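Local coordinates for glucose import ATP-binding protein GlcV (Sulfolobus solfataricus, PDB 1OXX) that powers glucose uptake by hydrolysing ATP, as the ATP-binding subunit of the GlcSTUV ABC transporter, at residues 140-143 with 144-147; 304-308 with 309-313. The protein carries 1 engineered substitution. One frame throughout, in Å; residues are numbered along the deposited sequence.

Contact 1. Residues 140-143 with 144-147; sequences ELSG and AQQQ. Engineered in segment 144-147: Ala144 (natural residue Gly).
Ser142 and Gln145 each bond through the side chain to the other's backbone N, the reciprocal pattern that defines a capping box at the start of helix 143-155. Ser142 OG, set between its own backbone N and carbonyl carbon (chi1 68°), turns to the helix end and accepts from Gln145 N at 3.0 Å. In return, Gln145 OE1 takes the N-H of Ser142 at 3.0 Å along an almost straight line (171° at the hydrogen), with the donor tilted 29° from the amide plane. The extended Gln145 chain runs back past the serine, its CG lying 3.2 Å from Ser142 OG. A water donates to Gln145 OE1 at 2.7 Å and also to Glu140 O, so two donors grip this oxygen. With an alanine here, Ser142 N would probably lose its acceptor and the water one of its two anchors, leaving the cap held from one side.

Gln146 leaves the same turn in another direction: its CG passes 3.3 Å from Ser142 O and 3.8 Å from Leu141 CB, and its NE2 is bonded to Pro138 O. The first helical bonds run from Gln146 N to Ser142 O and from Gln147 N to Gly143 O. Ala144 is an engineered replacement of the natural glycine; its CB approaches Ser142 OG to 4.1 Å.

In the natural protein, with glycine in place of Ala144, residues 141-145 read LSGGQ, the ABC signature motif. Residues 140-147 join the loop that follows helix 114-127 to helix 143-155. Buried Leu141 packs on Val133 and His136 of that loop, whereas Gln147, bonded through NE2 to Pro167 O, meets Phe168 and Leu171 beyond strand 161-165.

Contact 2. Residues 304-308 with 309-313; sequences IGYQG and GLFRI
Strands 304-307 and 310-313 run antiparallel at 149°, their axes approaching to 4.4 Å, with Gly305-Arg312 and Gln307-Leu310 as hydrogen-bonded pairs and Ile304-Ile313 and Tyr306-Phe311 as non-hydrogen-bonded ones. Each hydrogen-bonded pair makes two backbone bonds, and the Gln307 N to Leu310 O bond measures 2.8 Å.

On the face with the aromatic residues, Tyr306 and Phe311 lie obliquely, their centroids 5.2 Å apart and their planes inclined by 40°. Tyr306 CD1 sits over one face of the Phe311 ring, displaced toward its rim, and comes within 3.9 Å of Phe311 CE2. The tyrosine CG is anti to the backbone N (chi1 -176°), an orientation that carries the ring along the hairpin toward the turn: Tyr306 CD1 rests 3.3 Å from Leu310 O, and Tyr306 OH reaches 3.5 Å from Gly309 CA. Next to this pair, Ile304 CG2 meets Phe311 CD2 at 3.9 Å, so the phenylalanine ring has apolar neighbours in both Tyr306 and Ile304. Pro331 also touches Phe311.

On the opposite face, the side chains of Gln307 and Arg312 meet at an oblique angle. The extended arginine chain brings Arg312 CD to 3.4 Å from Gln307 OE1, while the amide and guanidinium planes are turned only slightly against each other. The guanidinium has a cation-pi partner in Phe325, and Tyr327 touches Gln307, Leu310 and Arg312 on this face.

The reversal is a type I' turn from Gln307 to Leu310; its two central residues, Gly308 and Gly309, have the positive phi that this turn requires. Such a tight two-residue link between paired strands is a classic beta hairpin, here within the five-stranded antiparallel sheet of the C-terminal domain, whose sequence family belongs to the OB clan.

Overall arrangement
Contact 1 belongs to the ABC-ATPase domain and contact 2 to the C-terminal domain. Their centres are 32 Å apart and their nearest atoms about 23 Å, so neither touches the other. Contact 1 is the one closer to the residues thought to bind ATP: the Gln147 side chain is about 8 Å from the side chain of Gln89 and about 9 Å from that of Glu166, both inferred ATP-binding residues. As in other ABC ATPases, the signature motif would be expected to face ATP held by the partner subunit of a closed dimer. Contact 2 lies away from the ATP-binding residues, in a domain of unknown function.

Contact 1. Residues 140-143 with 144-147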
loop_
_atom_site.group_PDB
_atom_site.type_symbol
_atom_site.label_atom_id
_atom_site.label_comp_id
_atom_site.label_asym_id
_atom_site.label_seq_id
_atom_site.Cartn_x
_atom_site.Cartn_y
_atom_site.Cartn_z
ATOM N N GLU A 140 -24.586 -4.277 -15.842
ATOM C CA GLU A 140 -24.314 -4.473 -17.263
ATOM C C GLU A 140 -23.006 -3.815 -17.689
ATOM O O GLU A 140 -22.684 -3.772 -18.883
ATOM C CB GLU A 140 -25.477 -3.983 -18.128
ATOM C CG GLU A 140 -26.674 -4.926 -18.137
ATOM C CD GLU A 140 -27.398 -4.998 -16.811
ATOM O OE1 GLU A 140 -27.440 -6.094 -16.206
ATOM O OE2 GLU A 140 -27.952 -3.977 -16.375
ATOM N N LEU A 141 -22.271 -3.293 -16.727
ATOM C CA LEU A 141 -20.953 -2.736 -17.015
ATOM C C LEU A 141 -19.862 -3.762 -16.729
ATOM O O LEU A 141 -20.014 -4.618 -15.855
ATOM C CB LEU A 141 -20.688 -1.523 -16.133
ATOM C CG LEU A 141 -21.586 -0.308 -16.297
ATOM C CD1 LEU A 141 -21.211 0.770 -15.306
ATOM C CD2 LEU A 141 -21.531 0.213 -17.714
ATOM N N SER A 142 -18.748 -3.669 -17.451
ATOM C CA SER A 142 -17.588 -4.495 -17.146
ATOM C C SER A 142 -16.961 -4.002 -15.843
ATOM O O SER A 142 -17.276 -2.914 -15.373
ATOM C CB SER A 142 -16.543 -4.366 -18.249
ATOM O OG SER A 142 -15.975 -3.066 -18.255
ATOM N N GLY A 143 -16.048 -4.786 -15.282
ATOM C CA GLY A 143 -15.328 -4.369 -14.089
ATOM C C GLY A 143 -14.610 -3.042 -14.270
ATOM O O GLY A 143 -14.717 -2.153 -13.425
ATOM N N ALA A 144 -13.912 -2.885 -15.389
ATOM C CA ALA A 144 -13.181 -1.652 -15.657
ATOM C C ALA A 144 -14.150 -0.495 -15.793
ATOM O O ALA A 144 -13.888 0.597 -15.311
ATOM C CB ALA A 144 -12.342 -1.780 -16.890
ATOM N N GLN A 145 -15.283 -0.722 -16.449
ATOM C CA GLN A 145 -16.270 0.330 -16.576
ATOM C C GLN A 145 -16.857 0.736 -15.225
ATOM O O GLN A 145 -17.087 1.914 -14.994
ATOM C CB GLN A 145 -17.369 -0.081 -17.549
ATOM C CG GLN A 145 -16.875 -0.109 -18.981
ATOM C CD GLN A 145 -17.835 -0.763 -19.954
ATOM O OE1 GLN A 145 -18.727 -1.519 -19.556
ATOM N NE2 GLN A 145 -17.659 -0.469 -21.244
ATOM N N GLN A 146 -17.086 -0.227 -14.329
ATOM C CA GLN A 146 -17.606 0.091 -13.005
ATOM C C GLN A 146 -16.583 0.934 -12.258
ATOM O O GLN A 146 -16.932 1.898 -11.580
ATOM C CB GLN A 146 -17.922 -1.183 -12.210
ATOM C CG GLN A 146 -19.074 -2.004 -12.775
ATOM C CD GLN A 146 -19.089 -3.415 -12.238
ATOM O OE1 GLN A 146 -18.179 -3.811 -11.506
ATOM N NE2 GLN A 146 -20.108 -4.181 -12.592
ATOM N N GLN A 147 -15.318 0.573 -12.400
ATOM C CA GLN A 147 -14.244 1.343 -11.791
ATOM C C GLN A 147 -14.254 2.778 -12.282
ATOM O O GLN A 147 -14.125 3.736 -11.506
ATOM C CB GLN A 147 -12.901 0.698 -12.115
ATOM C CG GLN A 147 -11.765 1.261 -11.305
ATOM C CD GLN A 147 -11.621 0.570 -9.964
ATOM O OE1 GLN A 147 -12.186 -0.515 -9.747
ATOM N NE2 GLN A 147 -10.852 1.176 -9.070
HETATM O O HOH W 1 -20.399 -3.242 -20.735
HETATM O O HOH W 2 -14.628 -2.547 -10.280
#

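Contact 2. Residues 304-308 with 309-313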
loop_
_atom_site.group_PDB
_atom_site.type_symbol
_atom_site.label_atom_id
_atom_site.label_comp_id
_atom_site.label_asym_id
_atom_site.label_seq_id
_atom_site.Cartn_x
_atom_site.Cartn_y
_atom_site.Cartn_z
ATOM N N ILE A 304 9.448 -26.870 -3.498
ATOM C CA ILE A 304 9.309 -25.997 -4.642
ATOM C C ILE A 304 7.855 -25.702 -4.913
ATOM O O ILE A 304 6.988 -26.590 -4.840
ATOM C CB ILE A 304 9.943 -26.635 -5.896
ATOM C CG1 ILE A 304 11.421 -26.934 -5.656
ATOM C CG2 ILE A 304 9.770 -25.705 -7.125
ATOM C CD1 ILE A 304 12.056 -27.644 -6.787
ATOM N N GLY A 305 7.609 -24.444 -5.228
ATOM C CA GLY A 305 6.334 -23.965 -5.709
ATOM C C GLY A 305 6.497 -23.424 -7.122
ATOM O O GLY A 305 7.625 -23.238 -7.611
ATOM N N TYR A 306 5.380 -23.179 -7.789
ATOM C CA TYR A 306 5.405 -22.694 -9.162
ATOM C C TYR A 306 4.453 -21.537 -9.294
ATOM O O TYR A 306 3.261 -21.708 -9.086
ATOM C CB TYR A 306 5.033 -23.808 -10.144
ATOM C CG TYR A 306 5.115 -23.419 -11.599
ATOM C CD1 TYR A 306 6.292 -22.922 -12.131
ATOM C CD2 TYR A 306 4.021 -23.521 -12.426
ATOM C CE1 TYR A 306 6.385 -22.551 -13.451
ATOM C CE2 TYR A 306 4.105 -23.159 -13.767
ATOM C CZ TYR A 306 5.294 -22.665 -14.262
ATOM O OH TYR A 306 5.411 -22.288 -15.583
ATOM N N GLN A 307 4.977 -20.361 -9.609
ATOM C CA GLN A 307 4.125 -19.186 -9.726
ATOM C C GLN A 307 4.712 -18.180 -10.696
ATOM O O GLN A 307 5.914 -17.961 -10.732
ATOM C CB GLN A 307 3.897 -18.538 -8.358
ATOM C CG GLN A 307 5.164 -18.093 -7.654
ATOM C CD GLN A 307 4.886 -17.329 -6.361
ATOM O OE1 GLN A 307 4.694 -17.933 -5.314
ATOM N NE2 GLN A 307 4.857 -16.001 -6.444
ATOM N N GLY A 308 3.833 -17.579 -11.491
ATOM C CA GLY A 308 4.237 -16.581 -12.458
ATOM C C GLY A 308 5.266 -17.110 -13.431
ATOM O O GLY A 308 6.137 -16.369 -13.875
ATOM N N GLY A 309 5.170 -18.396 -13.756
ATOM C CA GLY A 309 6.104 -19.022 -14.677
ATOM C C GLY A 309 7.466 -19.310 -14.078
ATOM O O GLY A 309 8.353 -19.828 -14.768
ATOM N N LEU A 310 7.626 -18.986 -12.799
ATOM C CA LEU A 310 8.887 -19.189 -12.107
ATOM C C LEU A 310 8.763 -20.216 -10.991
ATOM O O LEU A 310 7.678 -20.460 -10.441
ATOM C CB LEU A 310 9.413 -17.871 -11.506
ATOM C CG LEU A 310 9.762 -16.738 -12.481
ATOM C CD1 LEU A 310 10.322 -15.528 -11.746
ATOM C CD2 LEU A 310 10.750 -17.231 -13.525
ATOM N N PHE A 311 9.900 -20.797 -10.662
ATOM C CA PHE A 311 9.980 -21.730 -9.555
ATOM C C PHE A 311 10.356 -21.015 -8.267
ATOM O O PHE A 311 11.377 -20.328 -8.190
ATOM C CB PHE A 311 10.978 -22.825 -9.854
ATOM C CG PHE A 311 10.588 -23.668 -11.013
ATOM C CD1 PHE A 311 11.100 -23.427 -12.274
ATOM C CD2 PHE A 311 9.648 -24.670 -10.854
ATOM C CE1 PHE A 311 10.692 -24.195 -13.349
ATOM C CE2 PHE A 311 9.250 -25.450 -11.917
ATOM C CZ PHE A 311 9.772 -25.204 -13.171
ATOM N N ARG A 312 9.520 -21.195 -7.258
ATOM C CA ARG A 312 9.772 -20.652 -5.934
ATOM C C ARG A 312 10.451 -21.751 -5.146
ATOM O O ARG A 312 9.821 -22.749 -4.769
ATOM C CB ARG A 312 8.462 -20.233 -5.275
ATOM C CG ARG A 312 8.575 -19.468 -3.958
ATOM C CD ARG A 312 7.187 -19.197 -3.392
ATOM N NE ARG A 312 7.104 -18.305 -2.241
ATOM C CZ ARG A 312 7.288 -18.680 -0.991
ATOM N NH1 ARG A 312 7.611 -19.935 -0.716
ATOM N NH2 ARG A 312 7.151 -17.794 -0.017
ATOM N N ILE A 313 11.753 -21.594 -4.949
ATOM C CA ILE A 313 12.555 -22.599 -4.296
ATOM C C ILE A 313 12.785 -22.208 -2.850
ATOM O O ILE A 313 13.341 -21.141 -2.574
ATOM C CB ILE A 313 13.926 -22.765 -5.009
ATOM C CG1 ILE A 313 13.739 -23.024 -6.497
ATOM C CG2 ILE A 313 14.728 -23.855 -4.347
ATOM C CD1 ILE A 313 15.019 -23.060 -7.258
#